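Long-range contacts in yeast glycogen phosphorylase (Saccharomyces cerevisiae, PDB 1YGP), which belongs to the carbohydrate phosphorylase family, has the two-domain GT-B fold and holds a molecule of pyridoxal-5'-phosphate: residues A[597-601]-A[838-842]; A[758-762]-A[822-827]; A[325-330]-A[419-423]. All coordinates share one frame; numbering follows the deposited sequence.

Contact 1 (A[597-601]-A[838-842])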
loop_
_atom_site.group_PDB
_atom_site.type_symbol
_atom_site.label_atom_id
_atom_site.label_comp_id
_atom_site.label_asym_id
_atom_site.label_seq_id
_atom_site.Cartn_x
_atom_site.Cartn_y
_atom_site.Cartn_z
ATOM N N LEU A 597 -34.973 30.277 -2.638
ATOM C CA LEU A 597 -34.654 28.958 -3.179
ATOM C C LEU A 597 -35.825 28.166 -3.772
ATOM O O LEU A 597 -35.682 27.594 -4.849
ATOM C CB LEU A 597 -34.019 28.175 -2.073
ATOM C CG LEU A 597 -33.080 27.070 -2.397
ATOM C CD1 LEU A 597 -31.880 27.644 -3.115
ATOM C CD2 LEU A 597 -32.634 26.401 -1.109
ATOM N N ASP A 598 -37.020 28.139 -3.154
ATOM C CA ASP A 598 -38.173 27.429 -3.722
ATOM C C ASP A 598 -38.617 28.018 -5.050
ATOM O O ASP A 598 -39.330 27.368 -5.808
ATOM C CB ASP A 598 -39.387 27.456 -2.783
ATOM C CG ASP A 598 -40.469 26.407 -3.082
ATOM O OD1 ASP A 598 -40.150 25.345 -3.621
ATOM O OD2 ASP A 598 -41.642 26.639 -2.771
ATOM N N ASP A 599 -38.224 29.246 -5.374
ATOM C CA ASP A 599 -38.568 29.822 -6.645
ATOM C C ASP A 599 -37.300 29.883 -7.498
ATOM O O ASP A 599 -37.297 30.517 -8.561
ATOM C CB ASP A 599 -39.172 31.195 -6.366
ATOM C CG ASP A 599 -39.725 31.924 -7.589
ATOM O OD1 ASP A 599 -40.628 31.404 -8.253
ATOM O OD2 ASP A 599 -39.229 33.016 -7.876
ATOM N N THR A 600 -36.218 29.210 -7.118
ATOM C CA THR A 600 -35.013 29.213 -7.923
ATOM C C THR A 600 -34.989 27.912 -8.719
ATOM O O THR A 600 -34.945 26.832 -8.124
ATOM C CB THR A 600 -33.771 29.279 -7.039
ATOM O OG1 THR A 600 -33.884 30.382 -6.151
ATOM C CG2 THR A 600 -32.540 29.469 -7.886
ATOM N N LEU A 601 -35.033 27.945 -10.053
ATOM C CA LEU A 601 -34.977 26.712 -10.827
ATOM C C LEU A 601 -33.519 26.293 -10.902
ATOM O O LEU A 601 -32.631 27.064 -11.294
ATOM C CB LEU A 601 -35.482 26.879 -12.266
ATOM C CG LEU A 601 -35.437 25.670 -13.205
ATOM C CD1 LEU A 601 -36.702 24.843 -13.102
ATOM C CD2 LEU A 601 -35.343 26.158 -14.634
ATOM N N PHE A 838 -42.549 26.199 -14.416
ATOM C CA PHE A 838 -42.022 26.066 -13.071
ATOM C C PHE A 838 -42.385 27.213 -12.146
ATOM O O PHE A 838 -42.872 26.987 -11.040
ATOM C CB PHE A 838 -40.475 25.920 -13.135
ATOM C CG PHE A 838 -39.762 25.932 -11.780
ATOM C CD1 PHE A 838 -39.724 24.791 -10.992
ATOM C CD2 PHE A 838 -39.158 27.107 -11.320
ATOM C CE1 PHE A 838 -39.088 24.836 -9.757
ATOM C CE2 PHE A 838 -38.523 27.142 -10.079
ATOM C CZ PHE A 838 -38.486 26.003 -9.292
ATOM N N HIS A 839 -42.132 28.455 -12.547
ATOM C CA HIS A 839 -42.346 29.532 -11.598
ATOM C C HIS A 839 -43.820 29.875 -11.438
ATOM O O HIS A 839 -44.328 29.992 -10.325
ATOM C CB HIS A 839 -41.574 30.781 -12.033
ATOM C CG HIS A 839 -40.060 30.666 -11.974
ATOM N ND1 HIS A 839 -39.233 30.817 -10.947
ATOM C CD2 HIS A 839 -39.274 30.419 -13.076
ATOM C CE1 HIS A 839 -38.002 30.686 -11.383
ATOM N NE2 HIS A 839 -38.035 30.447 -12.667
ATOM N N ASN A 840 -44.543 29.932 -12.547
ATOM C CA ASN A 840 -45.889 30.435 -12.495
ATOM C C ASN A 840 -46.931 29.376 -12.314
ATOM O O ASN A 840 -48.020 29.697 -11.838
ATOM C CB ASN A 840 -46.204 31.198 -13.747
ATOM C CG ASN A 840 -45.229 32.337 -13.977
ATOM O OD1 ASN A 840 -44.707 32.980 -13.064
ATOM N ND2 ASN A 840 -44.915 32.605 -15.236
ATOM N N GLN A 841 -46.706 28.124 -12.691
ATOM C CA GLN A 841 -47.723 27.124 -12.433
ATOM C C GLN A 841 -47.162 25.792 -11.959
ATOM O O GLN A 841 -47.341 24.700 -12.514
ATOM C CB GLN A 841 -48.603 26.960 -13.691
ATOM C CG GLN A 841 -48.015 26.864 -15.084
ATOM C CD GLN A 841 -49.101 26.888 -16.163
ATOM O OE1 GLN A 841 -50.301 26.857 -15.901
ATOM N NE2 GLN A 841 -48.766 26.936 -17.444
ATOM N N ARG A 842 -46.552 25.933 -10.783
ATOM C CA ARG A 842 -45.916 24.844 -10.084
ATOM C C ARG A 842 -46.822 23.647 -9.841
ATOM O O ARG A 842 -46.301 22.533 -9.861
ATOM C CB ARG A 842 -45.386 25.375 -8.784
ATOM C CG ARG A 842 -44.493 24.431 -8.003
ATOM C CD ARG A 842 -43.138 24.157 -8.654
ATOM N NE ARG A 842 -42.354 25.368 -8.817
ATOM C CZ ARG A 842 -41.756 25.985 -7.795
ATOM N NH1 ARG A 842 -41.816 25.525 -6.531
ATOM N NH2 ARG A 842 -41.123 27.121 -8.072
#
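The loop that feeds strand 601-606, an inner strand of the six-stranded parallel sheet, is met here by the end of helix 820-840 (Phe-838, His-839) and the first residue of the next helix, Arg-842; they face Asp-598, Asp-599 and Leu-601. The chain of Arg-842 folds back on itself, with a bend at chi2 (69°) followed by another at chi3, and this carries the guanidinium over one face of the Phe-838 ring. From there Arg-842 NH2 donates to the backbone O of Asp-598 at 2.9 Å, in the carbonyl plane, while Arg-842 NH1 reaches the same oxygen more weakly at 3.2 Å. Arg-842 NH1 also makes a weak salt bridge to Asp-598 OD1 at 3.4 Å; the carboxylate and guanidinium planes stand 79° apart, far from a flat, two-pronged pairing. Behind, Arg-842 NE is hydrogen-bonded to Phe-838 O at 2.8 Å; each of the three nitrogens has a partner, which would limit rotation of the group. Helix 842-856 begins at this arginine, with Gln-841 as its N-cap, and the contact therefore pins the junction of two consecutive helices to the entry of the sheet of this GT-B domain. On the opposite face of Phe-838 sits Leu-601, whose CD1 makes a CH-pi contact 3.7 Å from the ring centroid, and Trp-845 meets the same ring edge-to-face. At His-839, the edge of the phenyl ring, at Phe-838 CD2, points at the face of the imidazole. His-839 ND1 gives a nearly straight hydrogen bond (163°) to Asp-599 OD1 at 3.1 Å; the oxygen lies in the imidazole plane, but the histidine comes to it from above the carboxylate plane. Lys-575 of helix 562-584 donates to Thr-600 O, tying the loop to another helix.

Contact 2 (A[758-762]-A[822-827])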
loop_
_atom_site.group_PDB
_atom_site.type_symbol
_atom_site.label_atom_id
_atom_site.label_comp_id
_atom_site.label_asym_id
_atom_site.label_seq_id
_atom_site.Cartn_x
_atom_site.Cartn_y
_atom_site.Cartn_z
ATOM N N LEU A 758 -38.883 18.430 -25.162
ATOM C CA LEU A 758 -37.990 18.058 -26.237
ATOM C C LEU A 758 -37.907 19.191 -27.234
ATOM O O LEU A 758 -38.821 20.014 -27.289
ATOM C CB LEU A 758 -38.507 16.800 -26.870
ATOM C CG LEU A 758 -38.634 15.618 -25.902
ATOM C CD1 LEU A 758 -39.404 14.480 -26.569
ATOM C CD2 LEU A 758 -37.246 15.199 -25.441
ATOM N N PHE A 759 -36.820 19.299 -27.985
ATOM C CA PHE A 759 -36.645 20.370 -28.940
ATOM C C PHE A 759 -35.605 19.894 -29.944
ATOM O O PHE A 759 -35.123 18.751 -29.893
ATOM C CB PHE A 759 -36.136 21.613 -28.251
ATOM C CG PHE A 759 -34.678 21.503 -27.792
ATOM C CD1 PHE A 759 -34.361 20.788 -26.633
ATOM C CD2 PHE A 759 -33.653 22.096 -28.548
ATOM C CE1 PHE A 759 -33.026 20.666 -26.244
ATOM C CE2 PHE A 759 -32.327 21.965 -28.146
ATOM C CZ PHE A 759 -32.010 21.251 -26.998
ATOM N N GLY A 760 -35.248 20.846 -30.810
ATOM C CA GLY A 760 -34.173 20.680 -31.768
ATOM C C GLY A 760 -34.508 19.717 -32.874
ATOM O O GLY A 760 -35.568 19.084 -32.936
ATOM N N ASN A 761 -33.560 19.633 -33.790
ATOM C CA ASN A 761 -33.742 18.746 -34.915
ATOM C C ASN A 761 -33.608 17.300 -34.535
ATOM O O ASN A 761 -32.972 16.912 -33.552
ATOM C CB ASN A 761 -32.741 19.020 -36.023
ATOM C CG ASN A 761 -33.079 20.323 -36.722
ATOM O OD1 ASN A 761 -32.910 21.406 -36.171
ATOM N ND2 ASN A 761 -33.521 20.303 -37.963
ATOM N N LEU A 762 -34.308 16.583 -35.400
ATOM C CA LEU A 762 -34.406 15.142 -35.417
ATOM C C LEU A 762 -33.232 14.640 -36.240
ATOM O O LEU A 762 -32.730 15.392 -37.080
ATOM C CB LEU A 762 -35.683 14.718 -36.110
ATOM C CG LEU A 762 -36.983 15.461 -35.846
ATOM C CD1 LEU A 762 -37.975 15.084 -36.921
ATOM C CD2 LEU A 762 -37.517 15.136 -34.474
ATOM N N ASP A 822 -28.572 25.633 -35.510
ATOM C CA ASP A 822 -29.861 25.095 -35.923
ATOM C C ASP A 822 -30.823 24.961 -34.760
ATOM O O ASP A 822 -31.993 25.368 -34.823
ATOM C CB ASP A 822 -29.654 23.739 -36.584
ATOM C CG ASP A 822 -28.656 23.851 -37.736
ATOM O OD1 ASP A 822 -29.034 24.268 -38.833
ATOM O OD2 ASP A 822 -27.488 23.541 -37.521
ATOM N N ASP A 823 -30.275 24.467 -33.650
ATOM C CA ASP A 823 -31.107 24.250 -32.494
ATOM C C ASP A 823 -31.198 25.446 -31.568
ATOM O O ASP A 823 -32.074 25.434 -30.695
ATOM C CB ASP A 823 -30.579 23.004 -31.756
ATOM C CG ASP A 823 -30.651 21.714 -32.566
ATOM O OD1 ASP A 823 -31.339 21.637 -33.586
ATOM O OD2 ASP A 823 -30.024 20.749 -32.171
ATOM N N PHE A 824 -30.426 26.523 -31.765
ATOM C CA PHE A 824 -30.395 27.608 -30.785
ATOM C C PHE A 824 -31.748 28.224 -30.467
ATOM O O PHE A 824 -32.155 28.294 -29.301
ATOM C CB PHE A 824 -29.455 28.736 -31.231
ATOM C CG PHE A 824 -29.030 29.592 -30.037
ATOM C CD1 PHE A 824 -28.359 28.999 -28.957
ATOM C CD2 PHE A 824 -29.339 30.958 -29.993
ATOM C CE1 PHE A 824 -28.009 29.769 -27.837
ATOM C CE2 PHE A 824 -28.979 31.710 -28.864
ATOM C CZ PHE A 824 -28.317 31.123 -27.782
ATOM N N GLU A 825 -32.504 28.597 -31.495
ATOM C CA GLU A 825 -33.798 29.214 -31.282
ATOM C C GLU A 825 -34.831 28.316 -30.624
ATOM O O GLU A 825 -35.584 28.765 -29.760
ATOM C CB GLU A 825 -34.297 29.727 -32.626
ATOM C CG GLU A 825 -33.879 31.182 -32.874
ATOM C CD GLU A 825 -34.368 32.122 -31.770
ATOM O OE1 GLU A 825 -35.583 32.219 -31.557
ATOM O OE2 GLU A 825 -33.529 32.742 -31.113
ATOM N N SER A 826 -34.825 27.033 -30.985
ATOM C CA SER A 826 -35.731 26.042 -30.448
ATOM C C SER A 826 -35.394 25.869 -28.980
ATOM O O SER A 826 -36.299 25.919 -28.138
ATOM C CB SER A 826 -35.535 24.746 -31.230
ATOM O OG SER A 826 -36.361 23.627 -30.891
ATOM N N TYR A 827 -34.104 25.718 -28.651
ATOM C CA TYR A 827 -33.620 25.588 -27.283
ATOM C C TYR A 827 -34.101 26.746 -26.411
ATOM O O TYR A 827 -34.691 26.553 -25.337
ATOM C CB TYR A 827 -32.095 25.532 -27.321
ATOM C CG TYR A 827 -31.448 25.396 -25.953
ATOM C CD1 TYR A 827 -31.687 24.260 -25.174
ATOM C CD2 TYR A 827 -30.621 26.410 -25.481
ATOM C CE1 TYR A 827 -31.102 24.136 -23.921
ATOM C CE2 TYR A 827 -30.030 26.287 -24.229
ATOM C CZ TYR A 827 -30.279 25.154 -23.457
ATOM O OH TYR A 827 -29.751 25.047 -22.186
#
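Phe-759 holds CG between its own backbone N and carbonyl carbon (chi1 71°), and Tyr-827 swings its ring to the far side from its backbone N; the two side chains thus run side by side, pointing the same way. Their rings meet obliquely, planes at 48°, with Phe-759 CZ 3.5 Å from Tyr-827 CD1. Ser-826 OG comes in at the edge of the phenylalanine ring and accepts a hydrogen bond from Gly-760 N at 3.0 Å. One turn earlier in helix 820-840, Asp-823 OD1 takes the N-H of Asn-761, its N likewise at 3.0 Å and the bond nearly straight (167°), the donor lying above the carboxylate plane. Strand 757-759 is the outermost strand of the parallel sheet within this chain, and at Gly-760 and Asn-761 two successive N-H groups are bonded by side chains of the helix. Tyr-827 OH is bonded to Glu-712, beyond the contact. Asp-823 OD2 forms a salt bridge with Arg-614, which probably favours the ionised carboxylate, while its other oxygen accepts from the loop.

Contact 3 (A[325-330]-A[419-423])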
loop_
_atom_site.group_PDB
_atom_site.type_symbol
_atom_site.label_atom_id
_atom_site.label_comp_id
_atom_site.label_asym_id
_atom_site.label_seq_id
_atom_site.Cartn_x
_atom_site.Cartn_y
_atom_site.Cartn_z
ATOM N N LYS A 325 -0.653 2.872 -27.192
ATOM C CA LYS A 325 -1.394 1.877 -27.949
ATOM C C LYS A 325 -1.004 0.523 -27.412
ATOM O O LYS A 325 -1.854 -0.303 -27.080
ATOM C CB LYS A 325 -1.051 1.871 -29.433
ATOM C CG LYS A 325 -1.373 3.130 -30.218
ATOM C CD LYS A 325 -2.858 3.476 -30.188
ATOM C CE LYS A 325 -3.777 2.447 -30.828
ATOM N NZ LYS A 325 -5.157 2.867 -30.659
ATOM N N GLU A 326 0.295 0.350 -27.225
ATOM C CA GLU A 326 0.856 -0.864 -26.680
ATOM C C GLU A 326 0.401 -1.169 -25.268
ATOM O O GLU A 326 0.004 -2.298 -24.984
ATOM C CB GLU A 326 2.340 -0.781 -26.647
ATOM C CG GLU A 326 2.795 -2.112 -27.122
ATOM C CD GLU A 326 3.972 -2.607 -26.349
ATOM O OE1 GLU A 326 5.103 -2.211 -26.634
ATOM O OE2 GLU A 326 3.716 -3.395 -25.449
ATOM N N LEU A 327 0.458 -0.186 -24.366
ATOM C CA LEU A 327 0.072 -0.381 -22.984
ATOM C C LEU A 327 -1.406 -0.667 -22.866
ATOM O O LEU A 327 -1.766 -1.535 -22.070
ATOM C CB LEU A 327 0.445 0.853 -22.160
ATOM C CG LEU A 327 0.250 0.827 -20.660
ATOM C CD1 LEU A 327 1.114 -0.245 -20.013
ATOM C CD2 LEU A 327 0.696 2.132 -20.098
ATOM N N ARG A 328 -2.269 -0.029 -23.660
ATOM C CA ARG A 328 -3.702 -0.300 -23.638
ATOM C C ARG A 328 -3.906 -1.745 -24.061
ATOM O O ARG A 328 -4.625 -2.479 -23.374
ATOM C CB ARG A 328 -4.461 0.598 -24.603
ATOM C CG ARG A 328 -4.391 2.072 -24.227
ATOM C CD ARG A 328 -5.605 2.567 -23.475
ATOM N NE ARG A 328 -6.609 3.103 -24.374
ATOM C CZ ARG A 328 -7.117 4.340 -24.252
ATOM N NH1 ARG A 328 -6.747 5.182 -23.298
ATOM N NH2 ARG A 328 -8.040 4.751 -25.117
ATOM N N LEU A 329 -3.247 -2.230 -25.126
ATOM C CA LEU A 329 -3.434 -3.609 -25.514
ATOM C C LEU A 329 -2.905 -4.552 -24.439
ATOM O O LEU A 329 -3.576 -5.516 -24.057
ATOM C CB LEU A 329 -2.729 -3.873 -26.845
ATOM C CG LEU A 329 -3.014 -5.234 -27.536
ATOM C CD1 LEU A 329 -4.520 -5.436 -27.789
ATOM C CD2 LEU A 329 -2.243 -5.278 -28.832
ATOM N N LYS A 330 -1.751 -4.206 -23.867
ATOM C CA LYS A 330 -1.046 -4.967 -22.835
ATOM C C LYS A 330 -1.932 -5.160 -21.609
ATOM O O LYS A 330 -2.096 -6.257 -21.090
ATOM C CB LYS A 330 0.217 -4.179 -22.532
ATOM C CG LYS A 330 1.442 -4.942 -22.085
ATOM C CD LYS A 330 2.593 -4.015 -22.452
ATOM C CE LYS A 330 3.972 -4.632 -22.226
ATOM N NZ LYS A 330 4.993 -3.689 -22.655
ATOM N N LEU A 419 1.891 -4.275 -34.336
ATOM C CA LEU A 419 1.815 -4.138 -32.896
ATOM C C LEU A 419 1.175 -5.357 -32.233
ATOM O O LEU A 419 1.761 -5.996 -31.336
ATOM C CB LEU A 419 1.036 -2.843 -32.635
ATOM C CG LEU A 419 0.459 -2.373 -31.290
ATOM C CD1 LEU A 419 1.286 -2.808 -30.101
ATOM C CD2 LEU A 419 0.450 -0.870 -31.312
ATOM N N PHE A 420 -0.006 -5.721 -32.731
ATOM C CA PHE A 420 -0.719 -6.830 -32.139
ATOM C C PHE A 420 0.122 -8.083 -32.231
ATOM O O PHE A 420 0.283 -8.770 -31.222
ATOM C CB PHE A 420 -2.051 -7.056 -32.850
ATOM C CG PHE A 420 -2.950 -7.997 -32.078
ATOM C CD1 PHE A 420 -2.795 -9.384 -32.174
ATOM C CD2 PHE A 420 -3.945 -7.461 -31.267
ATOM C CE1 PHE A 420 -3.636 -10.235 -31.454
ATOM C CE2 PHE A 420 -4.787 -8.320 -30.550
ATOM C CZ PHE A 420 -4.634 -9.700 -30.642
ATOM N N GLY A 421 0.706 -8.311 -33.407
ATOM C CA GLY A 421 1.470 -9.506 -33.677
ATOM C C GLY A 421 2.668 -9.632 -32.760
ATOM O O GLY A 421 2.932 -10.687 -32.179
ATOM N N HIS A 422 3.359 -8.509 -32.586
ATOM C CA HIS A 422 4.577 -8.442 -31.807
ATOM C C HIS A 422 4.368 -8.729 -30.343
ATOM O O HIS A 422 5.246 -9.240 -29.652
ATOM C CB HIS A 422 5.185 -7.050 -31.981
ATOM C CG HIS A 422 6.350 -6.720 -31.062
ATOM N ND1 HIS A 422 7.529 -7.329 -30.950
ATOM C CD2 HIS A 422 6.306 -5.702 -30.139
ATOM C CE1 HIS A 422 8.201 -6.729 -29.997
ATOM N NE2 HIS A 422 7.452 -5.758 -29.519
ATOM N N LEU A 423 3.247 -8.233 -29.867
ATOM C CA LEU A 423 2.915 -8.333 -28.466
ATOM C C LEU A 423 2.231 -9.653 -28.188
ATOM O O LEU A 423 2.409 -10.240 -27.117
ATOM C CB LEU A 423 2.030 -7.140 -28.143
ATOM C CG LEU A 423 1.789 -6.579 -26.751
ATOM C CD1 LEU A 423 0.391 -6.962 -26.352
ATOM C CD2 LEU A 423 2.894 -7.004 -25.781
#
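Helices 325-330 and 419-423 cross at -54°, their axes 10.7 Å apart at closest approach, and pack mainly through apolar side-chain atoms. Leu-419 divides its two methyl groups between neighbours on the facing helix: CD2 rests 3.6 Å from Lys-325 CB, and CD1 lies 3.4 Å from Glu-326 CG. One turn on, Leu-329 enters between Phe-420 and Leu-423. It crosses the phenylalanine side chain at about a right angle, Leu-329 CD2 lying 3.7 Å from Phe-420 CD2, while it slides past Leu-423 in the opposite direction, with Leu-329 CD2 4.0 Å from Leu-423 CD1. These helices belong to the half of the GT-B molecule built on the nine-stranded mixed sheet, where helix 322-350 precedes strand 361-366. Leu-329 and Phe-420 both also touch Trp-415 and Leu-372, so the apolar layer continues into strand 414-416 and helix 372-384. Polar groups join at Glu-326. Its chain bends at chi2 (-140°) and lays Glu-326 OE2 against Leu-423, 3.7 Å from Leu-423 CD2. Lys-330 NZ, one turn along the same helix, makes a salt bridge of 3.1 Å to Glu-326 OE2, on its syn side but tilted out of the carboxylate plane. Tyr-233 OH is hydrogen-bonded to that lysine; Tyr-233 also packs on Leu-423 and is backbone hydrogen-bonded to it.

Overall arrangement
Contacts 1 and 2 draw on the same helix, 820-840, whose start and end are fastened to different parts of the six-stranded parallel sheet: its start to the outermost strand, 757-759, and its end to the approach to inner strand 601-606. Their centres lie 24 Å apart. Contact 3 is some 55 Å from contact 1, centre to centre, across the middle of the chain, in the half with the mixed sheet. All three are partly buried, mixing enclosed residues with more open ones. Where a helix meets a loop, in contacts 1 and 2, side chains bond to backbone polar groups and, in contact 1, to carboxylates as well; where helix meets helix, in contact 3, leucines do most of the work and charges pair along one helix.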